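Local structure of lysyl-trna-dependent l-ysyl-phosphatidylgycerol synthase (Bacillus licheniformis, 4V36) at residues A[90-95]-A[108-113]; A[176-181]-A[225-230]; A[239-244]-A[290-295]. The protein transfers lysine from lysyl-tRNA to phosphatidylglycerol, forming lysyl-phosphatidylglycerol, a lipid modification linked to bacterial resistance. All coordinates share one frame; numbering follows the deposited sequence.

Contact 1. Residues A[90-95]-A[108-113]; sequences YLVIFY and FGYRFF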
loop_
_atom_site.group_PDB
_atom_site.type_symbol
_atom_site.label_atom_id
_atom_site.label_comp_id
_atom_site.label_asym_id
_atom_site.label_seq_id
_atom_site.Cartn_x
_atom_site.Cartn_y
_atom_site.Cartn_z
ATOM N N TYR A 90 21.409 3.936 16.047
ATOM C CA TYR A 90 20.464 4.344 15.013
ATOM C C TYR A 90 19.125 4.769 15.606
ATOM O O TYR A 90 18.660 4.198 16.591
ATOM C CB TYR A 90 20.240 3.211 14.006
ATOM C CG TYR A 90 21.449 2.875 13.163
ATOM C CD1 TYR A 90 22.529 3.744 13.077
ATOM C CD2 TYR A 90 21.507 1.686 12.446
ATOM C CE1 TYR A 90 23.635 3.438 12.306
ATOM C CE2 TYR A 90 22.608 1.371 11.672
ATOM C CZ TYR A 90 23.669 2.250 11.604
ATOM O OH TYR A 90 24.767 1.941 10.836
ATOM N N LEU A 91 18.511 5.777 14.996
ATOM C CA LEU A 91 17.161 6.185 15.357
ATOM C C LEU A 91 16.161 5.365 14.549
ATOM O O LEU A 91 16.343 5.165 13.350
ATOM C CB LEU A 91 16.959 7.681 15.108
ATOM C CG LEU A 91 15.588 8.263 15.462
ATOM C CD1 LEU A 91 15.338 8.192 16.961
ATOM C CD2 LEU A 91 15.461 9.693 14.957
ATOM N N VAL A 92 15.109 4.886 15.203
ATOM C CA VAL A 92 14.143 4.027 14.527
ATOM C C VAL A 92 12.793 4.712 14.345
ATOM O O VAL A 92 12.221 5.249 15.293
ATOM C CB VAL A 92 13.935 2.709 15.291
ATOM C CG1 VAL A 92 12.902 1.844 14.586
ATOM C CG2 VAL A 92 15.249 1.967 15.422
ATOM N N ILE A 93 12.296 4.684 13.113
ATOM C CA ILE A 93 11.006 5.270 12.778
ATOM C C ILE A 93 10.059 4.194 12.251
ATOM O O ILE A 93 10.461 3.338 11.465
ATOM C CB ILE A 93 11.156 6.387 11.726
ATOM C CG1 ILE A 93 12.236 7.383 12.154
ATOM C CG2 ILE A 93 9.830 7.091 11.493
ATOM C CD1 ILE A 93 12.661 8.336 11.058
ATOM N N PHE A 94 8.806 4.232 12.695
ATOM C CA PHE A 94 7.801 3.293 12.214
ATOM C C PHE A 94 6.778 4.011 11.338
ATOM O O PHE A 94 6.155 4.983 11.764
ATOM C CB PHE A 94 7.106 2.595 13.386
ATOM C CG PHE A 94 8.023 1.730 14.207
ATOM C CD1 PHE A 94 8.731 2.262 15.273
ATOM C CD2 PHE A 94 8.181 0.388 13.908
ATOM C CE1 PHE A 94 9.576 1.468 16.026
ATOM C CE2 PHE A 94 9.025 -0.410 14.657
ATOM C CZ PHE A 94 9.725 0.132 15.718
ATOM N N TYR A 95 6.607 3.523 10.114
ATOM C CA TYR A 95 5.750 4.189 9.142
ATOM C C TYR A 95 4.505 3.371 8.804
ATOM O O TYR A 95 4.598 2.195 8.455
ATOM C CB TYR A 95 6.546 4.492 7.873
ATOM C CG TYR A 95 5.729 5.109 6.764
ATOM C CD1 TYR A 95 5.195 6.384 6.892
ATOM C CD2 TYR A 95 5.503 4.420 5.580
ATOM C CE1 TYR A 95 4.449 6.951 5.876
ATOM C CE2 TYR A 95 4.762 4.979 4.559
ATOM C CZ TYR A 95 4.236 6.244 4.710
ATOM O OH TYR A 95 3.495 6.800 3.694
ATOM N N PHE A 108 8.167 2.181 24.606
ATOM C CA PHE A 108 9.518 2.601 24.256
ATOM C C PHE A 108 9.593 4.115 24.089
ATOM O O PHE A 108 10.565 4.645 23.552
ATOM C CB PHE A 108 9.987 1.901 22.978
ATOM C CG PHE A 108 10.130 0.413 23.123
ATOM C CD1 PHE A 108 11.297 -0.137 23.629
ATOM C CD2 PHE A 108 9.100 -0.435 22.754
ATOM C CE1 PHE A 108 11.433 -1.506 23.764
ATOM C CE2 PHE A 108 9.229 -1.806 22.886
ATOM C CZ PHE A 108 10.398 -2.342 23.392
ATOM N N GLY A 109 8.556 4.806 24.553
ATOM C CA GLY A 109 8.527 6.257 24.527
ATOM C C GLY A 109 8.316 6.845 23.146
ATOM O O GLY A 109 8.875 7.891 22.819
ATOM N N TYR A 110 7.504 6.176 22.332
ATOM C CA TYR A 110 7.205 6.661 20.989
ATOM C C TYR A 110 5.944 7.513 20.968
ATOM O O TYR A 110 4.999 7.263 21.717
ATOM C CB TYR A 110 7.056 5.494 20.010
ATOM C CG TYR A 110 8.361 5.025 19.410
ATOM C CD1 TYR A 110 9.126 4.049 20.034
ATOM C CD2 TYR A 110 8.827 5.557 18.216
ATOM C CE1 TYR A 110 10.318 3.619 19.486
ATOM C CE2 TYR A 110 10.019 5.134 17.661
ATOM C CZ TYR A 110 10.760 4.165 18.301
ATOM O OH TYR A 110 11.947 3.741 17.752
ATOM N N ARG A 111 5.941 8.524 20.106
ATOM C CA ARG A 111 4.768 9.363 19.894
ATOM C C ARG A 111 4.142 9.016 18.549
ATOM O O ARG A 111 4.789 8.404 17.699
ATOM C CB ARG A 111 5.142 10.844 19.959
ATOM C CG ARG A 111 5.640 11.284 21.326
ATOM C CD ARG A 111 6.340 12.630 21.268
ATOM N NE ARG A 111 6.805 13.050 22.587
ATOM C CZ ARG A 111 7.627 14.070 22.802
ATOM N NH1 ARG A 111 8.087 14.781 21.782
ATOM N NH2 ARG A 111 7.996 14.378 24.039
ATOM N N PHE A 112 2.887 9.405 18.352
ATOM C CA PHE A 112 2.168 9.003 17.150
ATOM C C PHE A 112 1.583 10.185 16.389
ATOM O O PHE A 112 1.167 11.180 16.980
ATOM C CB PHE A 112 1.059 8.011 17.510
ATOM C CG PHE A 112 1.543 6.828 18.296
ATOM C CD1 PHE A 112 2.215 5.791 17.669
ATOM C CD2 PHE A 112 1.335 6.756 19.663
ATOM C CE1 PHE A 112 2.667 4.702 18.390
ATOM C CE2 PHE A 112 1.784 5.668 20.389
ATOM C CZ PHE A 112 2.450 4.640 19.752
ATOM N N PHE A 113 1.557 10.056 15.067
ATOM C CA PHE A 113 1.031 11.092 14.191
ATOM C C PHE A 113 0.207 10.457 13.077
ATOM O O PHE A 113 0.706 9.612 12.335
ATOM C CB PHE A 113 2.172 11.930 13.611
ATOM C CG PHE A 113 1.736 12.902 12.555
ATOM C CD1 PHE A 113 1.128 14.096 12.906
ATOM C CD2 PHE A 113 1.941 12.628 11.213
ATOM C CE1 PHE A 113 0.728 14.996 11.937
ATOM C CE2 PHE A 113 1.542 13.523 10.239
ATOM C CZ PHE A 113 0.934 14.708 10.603
#

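Contact 2. Residues A[176-181]-A[225-230]; sequences KKEKGF and LMRYSK. With LYN (2,6-diamino-hexanoic acid amide), chain C.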
loop_
_atom_site.group_PDB
_atom_site.type_symbol
_atom_site.label_atom_id
_atom_site.label_comp_id
_atom_site.label_asym_id
_atom_site.label_seq_id
_atom_site.Cartn_x
_atom_site.Cartn_y
_atom_site.Cartn_z
ATOM N N LYS A 176 7.377 10.578 -15.484
ATOM C CA LYS A 176 7.591 10.262 -14.076
ATOM C C LYS A 176 8.327 8.939 -13.898
ATOM O O LYS A 176 8.159 8.009 -14.686
ATOM C CB LYS A 176 6.259 10.219 -13.325
ATOM C CG LYS A 176 5.565 11.564 -13.203
ATOM C CD LYS A 176 4.325 11.465 -12.327
ATOM C CE LYS A 176 3.677 12.826 -12.130
ATOM N NZ LYS A 176 2.486 12.751 -11.242
ATOM N N LYS A 177 9.149 8.864 -12.857
ATOM C CA LYS A 177 9.849 7.632 -12.525
ATOM C C LYS A 177 9.140 6.912 -11.388
ATOM O O LYS A 177 8.253 7.472 -10.744
ATOM C CB LYS A 177 11.304 7.917 -12.153
ATOM C CG LYS A 177 12.151 8.403 -13.316
ATOM C CD LYS A 177 12.218 7.365 -14.424
ATOM C CE LYS A 177 12.997 7.886 -15.620
ATOM N NZ LYS A 177 14.383 8.285 -15.248
ATOM N N GLU A 178 9.536 5.667 -11.146
ATOM C CA GLU A 178 8.872 4.830 -10.155
ATOM C C GLU A 178 9.172 5.258 -8.723
ATOM O O GLU A 178 10.270 5.720 -8.415
ATOM C CB GLU A 178 9.275 3.366 -10.346
ATOM C CG GLU A 178 8.825 2.747 -11.666
ATOM C CD GLU A 178 7.376 2.291 -11.650
ATOM O OE1 GLU A 178 6.588 2.799 -10.825
ATOM O OE2 GLU A 178 7.027 1.410 -12.464
ATOM N N LYS A 179 8.180 5.100 -7.853
ATOM C CA LYS A 179 8.367 5.285 -6.420
ATOM C C LYS A 179 8.520 3.917 -5.768
ATOM O O LYS A 179 8.253 2.895 -6.399
ATOM C CB LYS A 179 7.193 6.054 -5.812
ATOM C CG LYS A 179 7.055 7.478 -6.328
ATOM C CD LYS A 179 5.831 8.166 -5.747
ATOM C CE LYS A 179 5.731 9.607 -6.223
ATOM N NZ LYS A 179 5.682 9.705 -7.707
ATOM N N GLY A 180 8.948 3.889 -4.510
ATOM C CA GLY A 180 9.205 2.625 -3.845
ATOM C C GLY A 180 8.889 2.595 -2.364
ATOM O O GLY A 180 8.052 3.358 -1.877
ATOM N N PHE A 181 9.567 1.694 -1.657
ATOM C CA PHE A 181 9.394 1.484 -0.220
ATOM C C PHE A 181 7.958 1.110 0.144
ATOM O O PHE A 181 7.639 -0.070 0.295
ATOM C CB PHE A 181 9.828 2.727 0.566
ATOM C CG PHE A 181 9.795 2.539 2.056
ATOM C CD1 PHE A 181 10.672 1.664 2.675
ATOM C CD2 PHE A 181 8.888 3.237 2.836
ATOM C CE1 PHE A 181 10.644 1.485 4.046
ATOM C CE2 PHE A 181 8.855 3.063 4.207
ATOM C CZ PHE A 181 9.735 2.186 4.813
ATOM N N LEU A 225 -0.664 -1.669 -7.814
ATOM C CA LEU A 225 -0.571 -0.857 -9.016
ATOM C C LEU A 225 -1.922 -0.775 -9.717
ATOM O O LEU A 225 -2.651 -1.763 -9.794
ATOM C CB LEU A 225 0.479 -1.425 -9.979
ATOM C CG LEU A 225 1.961 -1.125 -9.734
ATOM C CD1 LEU A 225 2.477 -1.780 -8.459
ATOM C CD2 LEU A 225 2.784 -1.568 -10.933
ATOM N N MET A 226 -2.255 0.414 -10.208
ATOM C CA MET A 226 -3.401 0.596 -11.092
ATOM C C MET A 226 -3.011 1.567 -12.196
ATOM O O MET A 226 -2.919 2.774 -11.971
ATOM C CB MET A 226 -4.628 1.112 -10.336
ATOM C CG MET A 226 -5.769 1.523 -11.262
ATOM S SD MET A 226 -7.216 2.199 -10.426
ATOM C CE MET A 226 -8.053 0.702 -9.914
ATOM N N ARG A 227 -2.761 1.035 -13.386
ATOM C CA ARG A 227 -2.244 1.847 -14.478
ATOM C C ARG A 227 -3.029 1.623 -15.762
ATOM O O ARG A 227 -3.502 0.519 -16.029
ATOM C CB ARG A 227 -0.757 1.551 -14.690
ATOM C CG ARG A 227 0.063 1.774 -13.425
ATOM C CD ARG A 227 1.545 1.526 -13.605
ATOM N NE ARG A 227 2.255 1.818 -12.363
ATOM C CZ ARG A 227 3.572 1.744 -12.212
ATOM N NH1 ARG A 227 4.343 1.385 -13.229
ATOM N NH2 ARG A 227 4.118 2.033 -11.039
ATOM N N TYR A 228 -3.168 2.683 -16.550
ATOM C CA TYR A 228 -3.962 2.634 -17.769
ATOM C C TYR A 228 -3.334 3.462 -18.885
ATOM O O TYR A 228 -2.622 4.431 -18.624
ATOM C CB TYR A 228 -5.386 3.118 -17.491
ATOM C CG TYR A 228 -5.450 4.429 -16.737
ATOM C CD1 TYR A 228 -5.347 5.642 -17.403
ATOM C CD2 TYR A 228 -5.616 4.451 -15.359
ATOM C CE1 TYR A 228 -5.403 6.842 -16.719
ATOM C CE2 TYR A 228 -5.675 5.646 -14.665
ATOM C CZ TYR A 228 -5.568 6.837 -15.351
ATOM O OH TYR A 228 -5.625 8.029 -14.667
ATOM N N SER A 229 -3.602 3.075 -20.127
ATOM C CA SER A 229 -3.074 3.789 -21.285
ATOM C C SER A 229 -3.934 5.005 -21.623
ATOM O O SER A 229 -4.976 5.227 -21.007
ATOM C CB SER A 229 -2.981 2.855 -22.492
ATOM O OG SER A 229 -4.238 2.272 -22.782
ATOM N N LYS A 230 -3.496 5.785 -22.606
ATOM C CA LYS A 230 -4.191 7.012 -22.976
ATOM C C LYS A 230 -5.493 6.735 -23.721
ATOM O O LYS A 230 -6.348 7.614 -23.831
ATOM C CB LYS A 230 -3.286 7.906 -23.829
ATOM C CG LYS A 230 -2.006 8.342 -23.137
ATOM C CD LYS A 230 -2.294 8.999 -21.798
ATOM C CE LYS A 230 -1.009 9.356 -21.068
ATOM N NZ LYS A 230 -1.268 9.799 -19.668
HETATM N N LYN C . 0.304 2.582 -9.495
HETATM C CA LYN C . 1.580 2.767 -8.828
HETATM C CB LYN C . 2.050 4.207 -9.014
HETATM C CG LYN C . 3.353 4.489 -8.276
HETATM C CD LYN C . 4.168 5.563 -8.989
HETATM C CE LYN C . 3.420 6.889 -9.053
HETATM N NZ LYN C . 4.240 7.890 -9.789
HETATM C C LYN C . 1.445 2.452 -7.366
HETATM O O LYN C . 0.464 2.847 -6.756
HETATM N NT LYN C . 2.398 1.736 -6.770
#

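Contact 3. Residues A[239-244]-A[290-295]; sequences ALFIYL and YSFSGL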
loop_
_atom_site.group_PDB
_atom_site.type_symbol
_atom_site.label_atom_id
_atom_site.label_comp_id
_atom_site.label_asym_id
_atom_site.label_seq_id
_atom_site.Cartn_x
_atom_site.Cartn_y
_atom_site.Cartn_z
ATOM N N ALA A 239 -14.346 2.777 -13.021
ATOM C CA ALA A 239 -14.777 1.548 -13.677
ATOM C C ALA A 239 -14.023 0.334 -13.145
ATOM O O ALA A 239 -14.616 -0.713 -12.894
ATOM C CB ALA A 239 -14.595 1.662 -15.182
ATOM N N LEU A 240 -12.712 0.484 -12.973
ATOM C CA LEU A 240 -11.870 -0.615 -12.516
ATOM C C LEU A 240 -12.244 -1.076 -11.111
ATOM O O LEU A 240 -12.295 -2.275 -10.844
ATOM C CB LEU A 240 -10.394 -0.213 -12.557
ATOM C CG LEU A 240 -9.790 0.001 -13.947
ATOM C CD1 LEU A 240 -8.312 0.328 -13.844
ATOM C CD2 LEU A 240 -10.015 -1.218 -14.830
ATOM N N PHE A 241 -12.505 -0.126 -10.218
ATOM C CA PHE A 241 -12.899 -0.465 -8.855
ATOM C C PHE A 241 -14.259 -1.155 -8.832
ATOM O O PHE A 241 -14.500 -2.035 -8.008
ATOM C CB PHE A 241 -12.924 0.779 -7.965
ATOM C CG PHE A 241 -11.572 1.186 -7.453
ATOM C CD1 PHE A 241 -10.849 0.340 -6.630
ATOM C CD2 PHE A 241 -11.029 2.415 -7.784
ATOM C CE1 PHE A 241 -9.605 0.708 -6.154
ATOM C CE2 PHE A 241 -9.786 2.790 -7.312
ATOM C CZ PHE A 241 -9.072 1.936 -6.496
ATOM N N ILE A 242 -15.142 -0.755 -9.741
ATOM C CA ILE A 242 -16.449 -1.391 -9.863
ATOM C C ILE A 242 -16.292 -2.841 -10.316
ATOM O O ILE A 242 -16.894 -3.749 -9.741
ATOM C CB ILE A 242 -17.361 -0.634 -10.849
ATOM C CG1 ILE A 242 -17.731 0.738 -10.284
ATOM C CG2 ILE A 242 -18.624 -1.430 -11.131
ATOM C CD1 ILE A 242 -18.501 1.608 -11.255
ATOM N N TYR A 243 -15.473 -3.052 -11.342
ATOM C CA TYR A 243 -15.178 -4.400 -11.819
ATOM C C TYR A 243 -14.459 -5.217 -10.750
ATOM O O TYR A 243 -14.721 -6.409 -10.589
ATOM C CB TYR A 243 -14.336 -4.355 -13.095
ATOM C CG TYR A 243 -15.109 -3.982 -14.340
ATOM C CD1 TYR A 243 -16.151 -4.779 -14.797
ATOM C CD2 TYR A 243 -14.785 -2.847 -15.070
ATOM C CE1 TYR A 243 -16.857 -4.448 -15.937
ATOM C CE2 TYR A 243 -15.485 -2.506 -16.212
ATOM C CZ TYR A 243 -16.519 -3.311 -16.641
ATOM O OH TYR A 243 -17.218 -2.976 -17.778
ATOM N N LEU A 244 -13.550 -4.571 -10.024
ATOM C CA LEU A 244 -12.813 -5.230 -8.949
ATOM C C LEU A 244 -13.739 -5.676 -7.824
ATOM O O LEU A 244 -13.627 -6.797 -7.328
ATOM C CB LEU A 244 -11.732 -4.305 -8.389
ATOM C CG LEU A 244 -10.394 -4.276 -9.129
ATOM C CD1 LEU A 244 -9.467 -3.240 -8.517
ATOM C CD2 LEU A 244 -9.751 -5.652 -9.108
ATOM N N TYR A 290 -0.567 8.686 -0.887
ATOM C CA TYR A 290 -1.943 8.404 -1.273
ATOM C C TYR A 290 -2.035 7.894 -2.707
ATOM O O TYR A 290 -1.888 8.657 -3.663
ATOM C CB TYR A 290 -2.802 9.653 -1.089
ATOM C CG TYR A 290 -2.540 10.356 0.222
ATOM C CD1 TYR A 290 -2.881 9.762 1.429
ATOM C CD2 TYR A 290 -1.947 11.611 0.255
ATOM C CE1 TYR A 290 -2.641 10.397 2.633
ATOM C CE2 TYR A 290 -1.703 12.257 1.454
ATOM C CZ TYR A 290 -2.053 11.645 2.640
ATOM O OH TYR A 290 -1.813 12.282 3.836
ATOM N N SER A 291 -2.284 6.596 -2.845
ATOM C CA SER A 291 -2.316 5.947 -4.150
ATOM C C SER A 291 -3.587 6.270 -4.933
ATOM O O SER A 291 -4.557 6.786 -4.376
ATOM C CB SER A 291 -2.177 4.431 -3.989
ATOM O OG SER A 291 -3.154 3.924 -3.097
ATOM N N PHE A 292 -3.557 5.961 -6.229
ATOM C CA PHE A 292 -4.685 6.171 -7.139
ATOM C C PHE A 292 -5.093 7.638 -7.220
ATOM O O PHE A 292 -4.826 8.308 -8.218
ATOM C CB PHE A 292 -5.879 5.310 -6.718
ATOM C CG PHE A 292 -5.497 3.924 -6.292
ATOM C CD1 PHE A 292 -4.899 3.052 -7.186
ATOM C CD2 PHE A 292 -5.733 3.492 -4.998
ATOM C CE1 PHE A 292 -4.541 1.777 -6.796
ATOM C CE2 PHE A 292 -5.379 2.217 -4.604
ATOM C CZ PHE A 292 -4.781 1.360 -5.504
ATOM N N SER A 293 -5.741 8.134 -6.172
ATOM C CA SER A 293 -6.160 9.528 -6.135
ATOM C C SER A 293 -5.803 10.175 -4.802
ATOM O O SER A 293 -5.983 9.577 -3.741
ATOM C CB SER A 293 -7.665 9.645 -6.389
ATOM O OG SER A 293 -8.068 11.002 -6.444
ATOM N N GLY A 294 -5.292 11.401 -4.865
ATOM C CA GLY A 294 -4.948 12.147 -3.668
ATOM C C GLY A 294 -6.170 12.797 -3.050
ATOM O O GLY A 294 -6.076 13.476 -2.028
ATOM N N LEU A 295 -7.322 12.587 -3.678
ATOM C CA LEU A 295 -8.578 13.135 -3.186
ATOM C C LEU A 295 -9.309 12.130 -2.304
ATOM O O LEU A 295 -9.625 11.021 -2.738
ATOM C CB LEU A 295 -9.472 13.557 -4.354
ATOM C CG LEU A 295 -8.906 14.628 -5.288
ATOM C CD1 LEU A 295 -9.890 14.938 -6.406
ATOM C CD2 LEU A 295 -8.555 15.887 -4.510
#

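Contact 1. Residues A[90-95]-A[108-113]
V92 and F94 on strand 91-97 meet Y110, which lies just before strand 111-122, while the two backbones stay well apart, with the nearest CA atoms, those of F94 and F112, separated by 9.4 Å. Strand 305-313 runs between them in the sheet. The contact therefore bridges two strands that are not neighbours, and Y110 does the bridging. Its hydroxyl donates a hydrogen bond to the backbone of strand 91-97, with Y110 OH 2.9 Å from V92 O. The donor stands above the carbonyl plane, 42° out of it. The same Y110 OH rests against the V92 side chain, 3.3 Å from V92 CB. F94, two residues on from V92, supplies the second contact. It turns an edge to the face of Y110 in a T-shaped stack, with ring centroids 5.4 Å apart and planes at 77°. F94 CE1 leads, 3.7 Å from Y110 CZ. The Y110 side chain leaves with CG anti to its carbonyl carbon (chi1 -86°), and its ring reaches across to strand 91-97. The backbone here comes straight out of a helix end. G109, with positive phi, is the C-prime residue of a Schellman motif that closes helix 102-106. L82 of helix 74-87 also touches Y110, and Y105 meets the F94 ring. All three touching residues are buried. The chemistry implies a specific fit within an apolar layer: one phenol satisfies a buried strand carbonyl, its ring takes the edge of F94, and the two contacts together probably restrict rotation of the ring.

Contact 2. Residues A[176-181]-A[225-230]
R227 grips E178 end-on in a two-nitrogen salt bridge, in what is, by family, a GNAT-like (acetyltransferase-clan) fold. R227 NH2 lies 2.6 Å from E178 OE1, and R227 NH1 lies 2.8 Å from E178 OE2. The second bond is the straighter, at 165° against 148°. OE1 uses its syn lone pair, and OE2 is met on the syn side but out of the carboxylate plane. The two flat groups are turned 33° against each other. R227, on strand 220-228, lines the lysine-amide pocket, and E178 holds its guanidinium from the loop after helix 159-173. Both partners have second bonds: S169 OG meets R227 NH1, and the F186 backbone N meets E178 OE2. R227 is extended from CG to NE and so reaches the bent E178 side chain. L225 CD2 covers one face of the R227 guanidinium, 3.6 Å above its centre. The ligand lies at the guanidinium edge, with its CA 3.4 Å from R227 NH2. The backbone at L225 CA and M226 N runs past the ligand's alpha-amino group. The ligand is also hydrogen-bonded to G184 O. At its side-chain end, K179, in a cation-pi contact with Y288, brings its NZ to 3.1 Å from the ligand NZ.

Contact 3. Residues A[239-244]-A[290-295]
F241 of helix 236-251 turns the CZ edge of its ring toward the face of F292, in the loop between helices 276-285 and 296-300. The tight part of the contact is this one aromatic pair. It is a T-shaped stack, with centroids 5.4 Å apart and planes almost perpendicular at 88°. F241 CZ leads, standing 3.9 Å above the F292 plane and over the ring centre. The closest atom to F241 CZ there is F292 CD2, at 4.0 Å. On the opposite face of F292 sits S291 CB, offset toward the rim, so the ring lies between its own neighbour and the helix. With chi1 of F241 at -81°, CG sits beside the backbone N and the ring projects from the helix toward the loop. The helix side is buried. F256 and M258 of strand 255-261 touch F241, and L240 and L244 pack on the sheet beneath. M226 and I223 of strand 220-228 extend this apolar layer to F292.

The loop side is looser. From F292 on it is partly open to solvent, and G294 is poorly ordered. Polar bonds within the loop give it shape. F292 has positive phi and takes the form of a classic gamma turn, with a weak bond from S293 N to S291 O. S293 then makes an ST turn, S293 OG accepting from L295 N at 3.3 Å. No hydrogen bond crosses to the helix, so the two segments meet through ring contact alone. The side chain of F292 is about 5 Å from the nearest part of the bound lysine amide. A loop phenylalanine thus packs on a helix that lies against the mixed sheet, close to the lysine-amide pocket, consistent with the acetyltransferase-clan family.

Contacts 2 and 3 form one neighbourhood, with centres about 13 Å apart. M226, on the strand of contact 2, joins them: M226 CB lies 3.6 Å from F292 CE1, and M226 CE lies 3.8 Å from F241 CE2. Contact 2 lines the lysine-amide pocket directly, and contact 3 backs it through F292. Contact 1 is remote, with its centre about 29 Å from that of contact 2 and about 31 Å from that of contact 3, across the centre of the chain. It still touches contact 2 where Y95 CD2 packs 3.9 Å from F181 CE2. The large mixed sheet carries strand segments of contacts 1 and 2, and the helix of contact 3 packs on it.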